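Long-range contacts in tonb-dependent siderophore receptor (Acinetobacter baumannii, PDB 5FP1), which probably binds iron-chelating siderophores at the outer membrane in the first step of iron uptake, and may recognise ferric enterobactin with micromolar affinity: residues A[145-151]-A[165-171]; A[191-197]-A[254-260]; A[459-463]-A[508-514]; A[532-538]-A[574-578]. One frame throughout, in Å; residues are numbered along the deposited sequence.

Interaction 1 of 4, residues A[145-151]-A[165-171]; sequences KKGDFLE and TLDGNKD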
# COMPACT_ATOMS: atom_id res chain seq x y z
N LYS A 145 -20.70 -16.39 -1.44
CA LYS A 145 -21.93 -15.73 -1.12
C LYS A 145 -23.13 -16.36 -1.86
O LYS A 145 -22.98 -17.32 -2.65
CB LYS A 145 -21.80 -14.24 -1.43
CG LYS A 145 -21.51 -13.97 -2.89
CD LYS A 145 -21.20 -12.50 -3.13
CE LYS A 145 -21.15 -12.20 -4.61
NZ LYS A 145 -20.83 -10.77 -4.85
N LYS A 146 -24.32 -15.85 -1.60
CA LYS A 146 -25.51 -16.45 -2.20
C LYS A 146 -25.59 -16.20 -3.71
O LYS A 146 -25.18 -15.15 -4.20
CB LYS A 146 -26.79 -15.97 -1.52
CG LYS A 146 -27.07 -14.49 -1.67
CD LYS A 146 -28.41 -14.11 -1.05
CE LYS A 146 -28.72 -12.64 -1.31
NZ LYS A 146 -29.77 -12.12 -0.39
N GLY A 147 -26.14 -17.16 -4.45
CA GLY A 147 -26.32 -17.00 -5.89
C GLY A 147 -25.20 -17.68 -6.64
O GLY A 147 -24.03 -17.54 -6.27
N ASP A 148 -25.54 -18.41 -7.68
CA ASP A 148 -24.56 -19.14 -8.46
C ASP A 148 -23.99 -18.24 -9.55
O ASP A 148 -24.69 -17.38 -10.06
CB ASP A 148 -25.17 -20.41 -9.06
CG ASP A 148 -25.46 -21.45 -8.00
OD1 ASP A 148 -26.17 -21.11 -7.04
OD2 ASP A 148 -24.95 -22.59 -8.09
N PHE A 149 -22.70 -18.41 -9.85
CA PHE A 149 -22.09 -17.70 -10.97
C PHE A 149 -20.74 -18.25 -11.36
O PHE A 149 -20.08 -18.95 -10.58
CB PHE A 149 -22.03 -16.19 -10.71
CG PHE A 149 -21.18 -15.78 -9.53
CD1 PHE A 149 -19.80 -15.61 -9.66
CD2 PHE A 149 -21.76 -15.49 -8.30
CE1 PHE A 149 -19.02 -15.21 -8.59
CE2 PHE A 149 -20.99 -15.08 -7.22
CZ PHE A 149 -19.61 -14.94 -7.37
N LEU A 150 -20.37 -18.01 -12.63
CA LEU A 150 -19.06 -18.33 -13.15
C LEU A 150 -18.59 -17.14 -13.98
O LEU A 150 -19.26 -16.74 -14.93
CB LEU A 150 -19.07 -19.59 -13.99
CG LEU A 150 -17.72 -20.00 -14.59
CD1 LEU A 150 -16.72 -20.36 -13.50
CD2 LEU A 150 -17.89 -21.17 -15.54
N GLU A 151 -17.46 -16.56 -13.58
CA GLU A 151 -16.86 -15.43 -14.31
C GLU A 151 -15.42 -15.77 -14.67
O GLU A 151 -14.77 -16.59 -14.01
CB GLU A 151 -16.87 -14.17 -13.47
CG GLU A 151 -18.23 -13.68 -13.02
CD GLU A 151 -18.13 -12.38 -12.24
OE1 GLU A 151 -17.36 -11.49 -12.66
OE2 GLU A 151 -18.82 -12.25 -11.21
N THR A 165 -8.01 -15.31 -15.43
CA THR A 165 -8.65 -15.48 -14.14
C THR A 165 -9.95 -16.23 -14.32
O THR A 165 -10.59 -16.14 -15.37
CB THR A 165 -8.99 -14.12 -13.50
OG1 THR A 165 -9.78 -13.39 -14.41
CG2 THR A 165 -7.75 -13.31 -13.19
N LEU A 166 -10.33 -16.97 -13.29
CA LEU A 166 -11.60 -17.69 -13.23
C LEU A 166 -12.15 -17.54 -11.84
O LEU A 166 -11.40 -17.64 -10.87
CB LEU A 166 -11.40 -19.18 -13.53
CG LEU A 166 -11.84 -19.53 -14.94
CD1 LEU A 166 -10.62 -19.81 -15.80
CD2 LEU A 166 -12.78 -20.73 -14.92
N ASP A 167 -13.45 -17.26 -11.73
CA ASP A 167 -14.10 -17.00 -10.43
C ASP A 167 -15.47 -17.72 -10.45
O ASP A 167 -16.37 -17.30 -11.17
CB ASP A 167 -14.28 -15.50 -10.26
CG ASP A 167 -14.88 -15.11 -8.90
OD1 ASP A 167 -15.09 -16.00 -8.05
OD2 ASP A 167 -15.15 -13.90 -8.68
N GLY A 168 -15.61 -18.79 -9.70
CA GLY A 168 -16.86 -19.56 -9.67
C GLY A 168 -17.43 -19.63 -8.27
O GLY A 168 -16.70 -19.84 -7.30
N ASN A 169 -18.75 -19.46 -8.16
CA ASN A 169 -19.45 -19.50 -6.88
C ASN A 169 -20.69 -20.40 -7.01
O ASN A 169 -21.52 -20.20 -7.88
CB ASN A 169 -19.87 -18.08 -6.52
CG ASN A 169 -20.47 -17.98 -5.13
OD1 ASN A 169 -19.79 -17.64 -4.19
ND2 ASN A 169 -21.77 -18.27 -5.01
N LYS A 170 -20.79 -21.40 -6.14
CA LYS A 170 -21.89 -22.36 -6.16
C LYS A 170 -22.68 -22.26 -4.86
O LYS A 170 -22.14 -22.49 -3.78
CB LYS A 170 -21.34 -23.77 -6.34
CG LYS A 170 -22.35 -24.79 -6.83
CD LYS A 170 -21.72 -26.18 -6.92
CE LYS A 170 -21.25 -26.52 -8.33
NZ LYS A 170 -22.39 -26.87 -9.23
N ASP A 171 -23.96 -21.90 -4.98
CA ASP A 171 -24.91 -21.83 -3.86
C ASP A 171 -25.64 -23.18 -3.77
O ASP A 171 -26.38 -23.53 -4.68
CB ASP A 171 -25.90 -20.71 -4.16
CG ASP A 171 -26.83 -20.39 -2.99
OD1 ASP A 171 -27.15 -21.29 -2.20
OD2 ASP A 171 -27.23 -19.22 -2.87
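A barrel hairpin can hold more than its partner strand, as 165-171 illustrates: it pairs with the first barrel strand and also clasps the chain leading into it. L166 lays CD2 4.2 Å from L150 CD1 on the exposed surface of the sheet. D167 is the first residue to pair with 149-151, opposite E151: its N donates to E151 O (2.7 Å) and its O accepts from E151 N (2.7 Å), while its carboxylate makes a salt bridge with R179. G168 faces L150 in a non-hydrogen-bonded pair; a side chain here would crowd L150 CD1. N169 is the pivot. Its backbone pairs with F149 (N169 N to F149 O, 2.8 Å; F149 N to N169 O, 2.9 Å), and its CB sits over the face of the F149 ring, a CH-pi contact 3.4 Å from the centroid. The amide then reaches past the ring, where OD1 accepts from K145 N (3.2 Å) and ND2 donates to K145 O (2.8 Å). Beyond K170, D171 takes G147 N on OD2 (2.8 Å), while its own N makes weak bonds to both carboxylate oxygens of D148. At the barrel's periplasmic end, side-chain amide and carboxylate groups thus replace strand partners for backbone groups of K145 and G147, while D148 answers with its own carboxylate, so the entry chain is held before it becomes a strand.

Interaction 2 of 4, residues A[191-197]-A[254-260]; sequences GQSNGAE and GTYYGWK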
# COMPACT_ATOMS: atom_id res chain seq x y z
N GLY A 191 7.54 -1.39 -22.07
CA GLY A 191 8.49 -0.42 -22.60
C GLY A 191 9.91 -0.63 -22.14
O GLY A 191 10.83 0.08 -22.57
N GLN A 192 10.12 -1.60 -21.27
CA GLN A 192 11.46 -1.87 -20.73
C GLN A 192 12.01 -3.20 -21.25
O GLN A 192 11.95 -4.22 -20.55
CB GLN A 192 11.39 -1.94 -19.20
CG GLN A 192 12.72 -1.84 -18.48
CD GLN A 192 12.61 -2.16 -17.01
OE1 GLN A 192 12.24 -3.28 -16.64
NE2 GLN A 192 12.95 -1.20 -16.16
N SER A 193 12.58 -3.20 -22.46
CA SER A 193 13.17 -4.41 -23.06
C SER A 193 14.31 -5.04 -22.25
O SER A 193 15.15 -4.34 -21.66
CB SER A 193 13.70 -4.12 -24.48
OG SER A 193 12.64 -3.81 -25.36
N ASN A 194 14.32 -6.36 -22.26
CA ASN A 194 15.31 -7.15 -21.55
C ASN A 194 15.42 -6.66 -20.12
O ASN A 194 16.52 -6.41 -19.61
CB ASN A 194 16.64 -7.11 -22.29
CG ASN A 194 16.53 -7.70 -23.68
OD1 ASN A 194 16.06 -8.83 -23.84
ND2 ASN A 194 16.94 -6.94 -24.70
N GLY A 195 14.25 -6.48 -19.52
CA GLY A 195 14.13 -5.83 -18.23
C GLY A 195 13.30 -6.65 -17.27
O GLY A 195 13.39 -7.89 -17.22
N ALA A 196 12.54 -5.95 -16.43
CA ALA A 196 11.84 -6.63 -15.36
C ALA A 196 10.76 -7.55 -15.95
O ALA A 196 10.15 -7.23 -16.98
CB ALA A 196 11.23 -5.62 -14.40
N GLU A 197 10.49 -8.65 -15.26
CA GLU A 197 9.51 -9.65 -15.73
C GLU A 197 8.74 -10.16 -14.53
O GLU A 197 9.33 -10.37 -13.47
CB GLU A 197 10.19 -10.87 -16.35
CG GLU A 197 11.02 -10.62 -17.58
CD GLU A 197 11.80 -11.86 -17.99
OE1 GLU A 197 11.35 -12.98 -17.69
OE2 GLU A 197 12.87 -11.72 -18.57
N GLY A 254 12.84 3.43 -20.53
CA GLY A 254 12.82 1.98 -20.42
C GLY A 254 14.17 1.30 -20.29
O GLY A 254 14.26 0.10 -20.41
N THR A 255 15.21 2.05 -19.96
CA THR A 255 16.53 1.46 -19.71
C THR A 255 16.53 0.66 -18.40
O THR A 255 16.02 1.14 -17.37
CB THR A 255 17.63 2.54 -19.69
OG1 THR A 255 17.67 3.20 -20.97
CG2 THR A 255 18.98 1.93 -19.38
N TYR A 256 17.07 -0.55 -18.44
CA TYR A 256 17.11 -1.43 -17.26
C TYR A 256 18.52 -1.68 -16.79
O TYR A 256 19.34 -2.20 -17.56
CB TYR A 256 16.47 -2.77 -17.61
CG TYR A 256 16.41 -3.79 -16.50
CD1 TYR A 256 15.60 -3.62 -15.38
CD2 TYR A 256 17.15 -4.97 -16.59
CE1 TYR A 256 15.53 -4.59 -14.40
CE2 TYR A 256 17.09 -5.94 -15.62
CZ TYR A 256 16.27 -5.76 -14.52
OH TYR A 256 16.22 -6.76 -13.55
N TYR A 257 18.80 -1.33 -15.54
CA TYR A 257 20.11 -1.51 -14.94
C TYR A 257 20.25 -2.71 -14.03
O TYR A 257 21.29 -2.90 -13.40
CB TYR A 257 20.52 -0.24 -14.19
CG TYR A 257 20.69 0.94 -15.09
CD1 TYR A 257 21.59 0.92 -16.14
CD2 TYR A 257 19.88 2.08 -14.95
CE1 TYR A 257 21.74 2.00 -16.98
CE2 TYR A 257 20.03 3.17 -15.78
CZ TYR A 257 20.95 3.12 -16.81
OH TYR A 257 21.07 4.18 -17.66
N GLY A 258 19.21 -3.54 -13.98
CA GLY A 258 19.31 -4.78 -13.24
C GLY A 258 20.18 -5.81 -13.96
O GLY A 258 20.59 -5.61 -15.10
N TRP A 259 20.45 -6.90 -13.26
CA TRP A 259 21.38 -7.92 -13.72
C TRP A 259 20.60 -9.23 -13.73
O TRP A 259 20.47 -9.91 -12.72
CB TRP A 259 22.55 -7.96 -12.76
CG TRP A 259 23.73 -8.75 -13.17
CD1 TRP A 259 23.84 -9.62 -14.23
CD2 TRP A 259 24.98 -8.76 -12.51
NE1 TRP A 259 25.12 -10.15 -14.27
CE2 TRP A 259 25.84 -9.64 -13.22
CE3 TRP A 259 25.49 -8.08 -11.40
CZ2 TRP A 259 27.16 -9.87 -12.84
CZ3 TRP A 259 26.81 -8.29 -11.03
CH2 TRP A 259 27.63 -9.20 -11.75
N LYS A 260 20.05 -9.57 -14.90
CA LYS A 260 19.05 -10.61 -14.96
C LYS A 260 19.53 -11.98 -14.58
O LYS A 260 18.75 -12.77 -14.02
CB LYS A 260 18.32 -10.61 -16.30
CG LYS A 260 17.50 -9.35 -16.47
CD LYS A 260 16.73 -9.35 -17.76
CE LYS A 260 15.50 -10.20 -17.68
NZ LYS A 260 14.59 -9.79 -18.76
O HOH W 1 13.63 2.14 -16.51
O HOH W 2 15.67 -1.94 -21.95
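Extracellular loops of a TonB-dependent receptor barrel can hold one another in place, and here the loop between strands 177-188 and 197-209 packs on the one between strands 234-238 and 264-279. Neither segment forms a strand pair across the contact; three side chains do most of the work. K260 has the most surface covered. Its side chain, kinked at chi3, passes N194, with CD 3.5 Å from N194 O, and brings the ammonium to the far end of the turn, where NZ donates to G195 O (2.7 Å) and forms a salt bridge with E197 OE2 (2.6 Å). E197 shares its charge, since OE1 is bridged to K199. Y256 supplies the platform: G195 CA lies over its ring face, 3.7 Å from the centroid in a CH-pi contact. A CB on G195 would collide with Q192 OE1 of its own segment, so the turn itself excludes one. The hydroxyl is held by a hydrogen bond from Y256 OH to P230 O. Q192, the third, runs its aliphatic part along the other loop, with CG 3.1 Å from G254 O, and spends OE1 inside its own turn, on A196 N (2.7 Å); its NE2 binds D231. At G254 the two backbones come so near that a side chain would strike G191 O. Water 2 bridges them, donating to S193 O at 2.5 Å and to G254 O at 2.9 Å.

Interaction 3 of 4, residues A[459-463]-A[508-514]; sequences YTAKN and INANNQM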
# COMPACT_ATOMS: atom_id res chain seq x y z
N TYR A 459 23.01 -9.51 20.22
CA TYR A 459 22.24 -8.84 21.24
C TYR A 459 20.76 -8.94 20.94
O TYR A 459 20.37 -9.32 19.83
CB TYR A 459 22.69 -7.38 21.36
CG TYR A 459 22.10 -6.43 20.34
CD1 TYR A 459 22.60 -6.36 19.05
CD2 TYR A 459 21.07 -5.57 20.68
CE1 TYR A 459 22.07 -5.49 18.11
CE2 TYR A 459 20.53 -4.70 19.76
CZ TYR A 459 21.04 -4.65 18.48
OH TYR A 459 20.52 -3.76 17.58
N THR A 460 19.94 -8.68 21.96
CA THR A 460 18.51 -8.66 21.84
C THR A 460 18.00 -7.24 22.12
O THR A 460 18.35 -6.62 23.14
CB THR A 460 17.86 -9.67 22.81
OG1 THR A 460 18.22 -11.01 22.43
CG2 THR A 460 16.35 -9.50 22.86
N ALA A 461 17.17 -6.73 21.21
CA ALA A 461 16.48 -5.46 21.43
C ALA A 461 15.03 -5.73 21.73
O ALA A 461 14.39 -6.58 21.07
CB ALA A 461 16.62 -4.55 20.21
N LYS A 462 14.46 -5.03 22.69
CA LYS A 462 13.06 -5.25 23.02
C LYS A 462 12.37 -3.93 23.35
O LYS A 462 12.89 -3.12 24.11
CB LYS A 462 12.92 -6.21 24.20
CG LYS A 462 11.48 -6.50 24.55
CD LYS A 462 11.32 -7.78 25.35
CE LYS A 462 11.84 -7.63 26.75
NZ LYS A 462 11.37 -8.77 27.59
N ASN A 463 11.20 -3.72 22.79
CA ASN A 463 10.37 -2.57 23.15
C ASN A 463 9.07 -3.07 23.73
O ASN A 463 8.47 -4.02 23.21
CB ASN A 463 10.06 -1.74 21.92
CG ASN A 463 9.19 -0.55 22.22
OD1 ASN A 463 7.97 -0.62 22.10
ND2 ASN A 463 9.80 0.52 22.70
N ILE A 508 14.05 -1.39 14.89
CA ILE A 508 14.50 -1.35 16.27
C ILE A 508 15.99 -1.69 16.33
O ILE A 508 16.52 -2.50 15.52
CB ILE A 508 13.67 -2.32 17.15
CG1 ILE A 508 13.96 -2.09 18.65
CG2 ILE A 508 13.95 -3.77 16.77
CD1 ILE A 508 13.02 -2.82 19.59
N ASN A 509 16.67 -1.06 17.28
CA ASN A 509 18.07 -1.35 17.54
C ASN A 509 18.39 -1.10 19.02
O ASN A 509 17.51 -0.76 19.81
CB ASN A 509 18.99 -0.58 16.59
CG ASN A 509 18.89 0.92 16.74
OD1 ASN A 509 18.86 1.44 17.82
ND2 ASN A 509 18.83 1.63 15.61
N ALA A 510 19.64 -1.30 19.40
CA ALA A 510 20.02 -1.19 20.82
C ALA A 510 19.67 0.18 21.36
O ALA A 510 19.34 0.31 22.52
CB ALA A 510 21.52 -1.42 20.97
N ASN A 511 19.80 1.21 20.52
CA ASN A 511 19.73 2.58 20.99
C ASN A 511 18.33 3.22 20.96
O ASN A 511 18.13 4.23 21.61
CB ASN A 511 20.71 3.41 20.18
CG ASN A 511 22.10 2.81 20.21
OD1 ASN A 511 22.69 2.50 19.18
ND2 ASN A 511 22.60 2.55 21.42
N ASN A 512 17.38 2.64 20.23
CA ASN A 512 16.02 3.20 20.21
C ASN A 512 14.97 2.32 20.88
O ASN A 512 13.78 2.67 20.97
CB ASN A 512 15.60 3.55 18.77
CG ASN A 512 15.49 2.35 17.86
OD1 ASN A 512 15.46 1.20 18.30
ND2 ASN A 512 15.43 2.62 16.56
N GLN A 513 15.42 1.17 21.40
CA GLN A 513 14.50 0.16 21.89
C GLN A 513 13.68 0.63 23.08
O GLN A 513 12.61 0.11 23.31
CB GLN A 513 15.24 -1.13 22.32
CG GLN A 513 16.14 -0.99 23.56
CD GLN A 513 16.95 -2.26 23.80
OE1 GLN A 513 16.39 -3.32 24.01
NE2 GLN A 513 18.25 -2.15 23.73
N MET A 514 14.19 1.60 23.84
CA MET A 514 13.50 2.07 25.03
C MET A 514 12.63 3.31 24.73
O MET A 514 11.95 3.81 25.61
CB MET A 514 14.51 2.39 26.17
CG MET A 514 15.34 3.63 25.97
SD MET A 514 16.37 3.72 24.49
CE MET A 514 17.65 2.50 24.84
O HOH W 3 16.42 -6.36 25.04
O HOH W 4 14.87 -3.70 26.21
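When a barrel strand outruns its neighbour, the exposed edge needs other partners, and an extracellular loop can supply them. Strand 459-476 appears to do so at 459-463: its other edge pairs with strand 433-450 through Y459, A461 and N463, and on this edge the loop segment 508-514 takes over. Q513 is the connector: its OE1 accepts from K462 N (2.9 Å), while NE2 donates to A510 O (3.0 Å). Two waters also crowd OE1: water 3 is 3.2 Å from it and 2.7 Å from T460 O, and water 4 is 2.7 Å from it and 2.9 Å from K462 O. Within the loop, N509 forms an Asx turn, OD1 accepting from N511 N (2.9 Å), with N509 N donating to N512 OD1 (2.8 Å). Between these polar links A461 CB rests on I508 CG1 (3.9 Å), and Y459 CE2 on A510 CB (3.6 Å). N463 OD1 is bonded to S465 OG, and from the same amide N463 ND2 donates to Q513 O at 2.9 Å.

Interaction 4 of 4, residues A[532-538]-A[574-578]; sequences LDNHLNL and LNGEI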
# COMPACT_ATOMS: atom_id res chain seq x y z
N LEU A 532 -28.23 14.21 -7.09
CA LEU A 532 -28.85 13.57 -8.25
C LEU A 532 -29.52 12.30 -7.89
O LEU A 532 -29.21 11.25 -8.44
CB LEU A 532 -27.82 13.24 -9.33
CG LEU A 532 -27.32 14.34 -10.25
CD1 LEU A 532 -26.60 13.69 -11.42
CD2 LEU A 532 -28.47 15.21 -10.75
N ASP A 533 -30.46 12.37 -6.95
CA ASP A 533 -31.18 11.18 -6.54
C ASP A 533 -30.23 10.08 -6.10
O ASP A 533 -30.45 8.90 -6.39
CB ASP A 533 -32.09 10.67 -7.67
CG ASP A 533 -33.27 11.58 -7.91
OD1 ASP A 533 -33.71 12.26 -6.95
OD2 ASP A 533 -33.77 11.63 -9.06
N ASN A 534 -29.20 10.48 -5.37
CA ASN A 534 -28.23 9.57 -4.77
C ASN A 534 -27.36 8.83 -5.79
O ASN A 534 -26.86 7.75 -5.50
CB ASN A 534 -28.91 8.60 -3.83
CG ASN A 534 -29.53 9.30 -2.63
OD1 ASN A 534 -28.87 10.02 -1.89
ND2 ASN A 534 -30.82 9.09 -2.45
N HIS A 535 -27.16 9.43 -6.95
CA HIS A 535 -26.30 8.85 -7.97
C HIS A 535 -24.86 9.39 -7.93
O HIS A 535 -23.96 8.77 -8.48
CB HIS A 535 -26.88 9.10 -9.36
CG HIS A 535 -27.96 8.15 -9.73
ND1 HIS A 535 -29.27 8.54 -9.91
CD2 HIS A 535 -27.93 6.81 -9.96
CE1 HIS A 535 -30.00 7.49 -10.23
NE2 HIS A 535 -29.22 6.43 -10.26
N LEU A 536 -24.67 10.55 -7.30
CA LEU A 536 -23.38 11.21 -7.22
C LEU A 536 -23.08 11.52 -5.77
O LEU A 536 -24.00 11.82 -4.99
CB LEU A 536 -23.35 12.52 -7.98
CG LEU A 536 -23.03 12.52 -9.46
CD1 LEU A 536 -23.08 13.95 -9.97
CD2 LEU A 536 -21.68 11.90 -9.74
N ASN A 537 -21.79 11.42 -5.41
CA ASN A 537 -21.33 11.83 -4.10
C ASN A 537 -20.12 12.74 -4.27
O ASN A 537 -19.18 12.44 -5.02
CB ASN A 537 -21.02 10.62 -3.20
CG ASN A 537 -20.44 11.02 -1.85
OD1 ASN A 537 -19.23 11.08 -1.68
ND2 ASN A 537 -21.31 11.30 -0.88
N LEU A 538 -20.17 13.86 -3.57
CA LEU A 538 -19.07 14.81 -3.52
C LEU A 538 -18.53 14.84 -2.10
O LEU A 538 -19.31 14.81 -1.13
CB LEU A 538 -19.60 16.19 -3.89
CG LEU A 538 -18.66 17.36 -3.70
CD1 LEU A 538 -17.55 17.28 -4.73
CD2 LEU A 538 -19.41 18.68 -3.83
N LEU A 574 -15.22 13.05 -6.16
CA LEU A 574 -16.52 13.00 -6.84
C LEU A 574 -16.67 11.65 -7.51
O LEU A 574 -15.84 11.29 -8.34
CB LEU A 574 -16.65 14.13 -7.89
CG LEU A 574 -17.95 14.12 -8.72
CD1 LEU A 574 -19.16 14.44 -7.86
CD2 LEU A 574 -17.87 15.09 -9.88
N ASN A 575 -17.69 10.89 -7.12
CA ASN A 575 -17.94 9.58 -7.68
C ASN A 575 -19.42 9.33 -8.01
O ASN A 575 -20.30 9.72 -7.23
CB ASN A 575 -17.50 8.48 -6.72
CG ASN A 575 -15.98 8.45 -6.52
OD1 ASN A 575 -15.26 7.76 -7.24
ND2 ASN A 575 -15.50 9.24 -5.57
N GLY A 576 -19.68 8.66 -9.12
CA GLY A 576 -21.00 8.08 -9.39
C GLY A 576 -21.44 8.25 -10.84
O GLY A 576 -20.61 8.37 -11.76
N GLU A 577 -22.76 8.28 -11.04
CA GLU A 577 -23.36 8.42 -12.36
C GLU A 577 -23.89 9.83 -12.58
O GLU A 577 -24.79 10.27 -11.87
CB GLU A 577 -24.49 7.41 -12.54
CG GLU A 577 -24.07 5.98 -12.28
CD GLU A 577 -24.01 5.64 -10.80
OE1 GLU A 577 -24.98 5.98 -10.08
OE2 GLU A 577 -23.01 5.04 -10.37
N ILE A 578 -23.30 10.54 -13.53
CA ILE A 578 -23.75 11.87 -13.90
C ILE A 578 -25.06 11.78 -14.72
O ILE A 578 -25.96 12.57 -14.52
CB ILE A 578 -22.69 12.60 -14.73
CG1 ILE A 578 -21.36 12.66 -13.96
CG2 ILE A 578 -23.14 14.02 -15.03
CD1 ILE A 578 -20.19 13.01 -14.84
O HOH W 5 -17.04 10.63 -3.66
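L536 is the bump around which this contact is shaped. Its side chain bends over the partner chain, CD2 resting 4.0 Å from L574 CD1 and 4.3 Å from I578 CG1, occupying the hollow where 574-578 turns a corner. G576 suits that corner by its backbone angles, and having no CB, which would lie 1.9 Å from H535 O, it lets the backbones close to 3.2 Å between G576 CA and H535 O, which also accepts from E577 N (2.9 Å). These are the periplasmic ends of adjacent strands in a TonB-dependent receptor barrel: a type I' turn from L532 to H535 leads into strand 536-555, with H535 and L536 forming a classic beta bulge opposite the end of strand 518-531. L532 drops CD1 to 3.4 Å from I578 O, while E577 OE1 meets the H535 ring edge, 3.1 Å from CD2; E577 OE2 is bound by S22. N537 and N575 exchange backbone bonds (N537 N to N575 O, 2.9 Å; N575 N to N537 O, 3.0 Å). N537 ND2 is held by D530 and N575 OD1 by S585, while water 5 lies between, donating to N537 OD1 (3.0 Å) and accepting from N575 ND2 (2.8 Å).

Overall arrangement
From the N terminus the four contacts follow one another in series; none nests within or crosses another. Interaction 1 pairs the open ends of the first barrel hairpin, just after the chain leaves the plug, on the periplasmic side. Interaction 2 then spans 56 intervening residues to join two extracellular loops. Interaction 3, also extracellular, folds a loop 44 residues further along back onto a strand end. Interaction 4 returns to the periplasmic end, pairing the open ends of the hairpin of strands 536-555 and 558-575. Interactions 1, 3 and 4 reach the same barrel sheet, with 3 across the chain's centre from both 1 and 4, whose nearest atoms are about 17 Å apart. No two contacts touch.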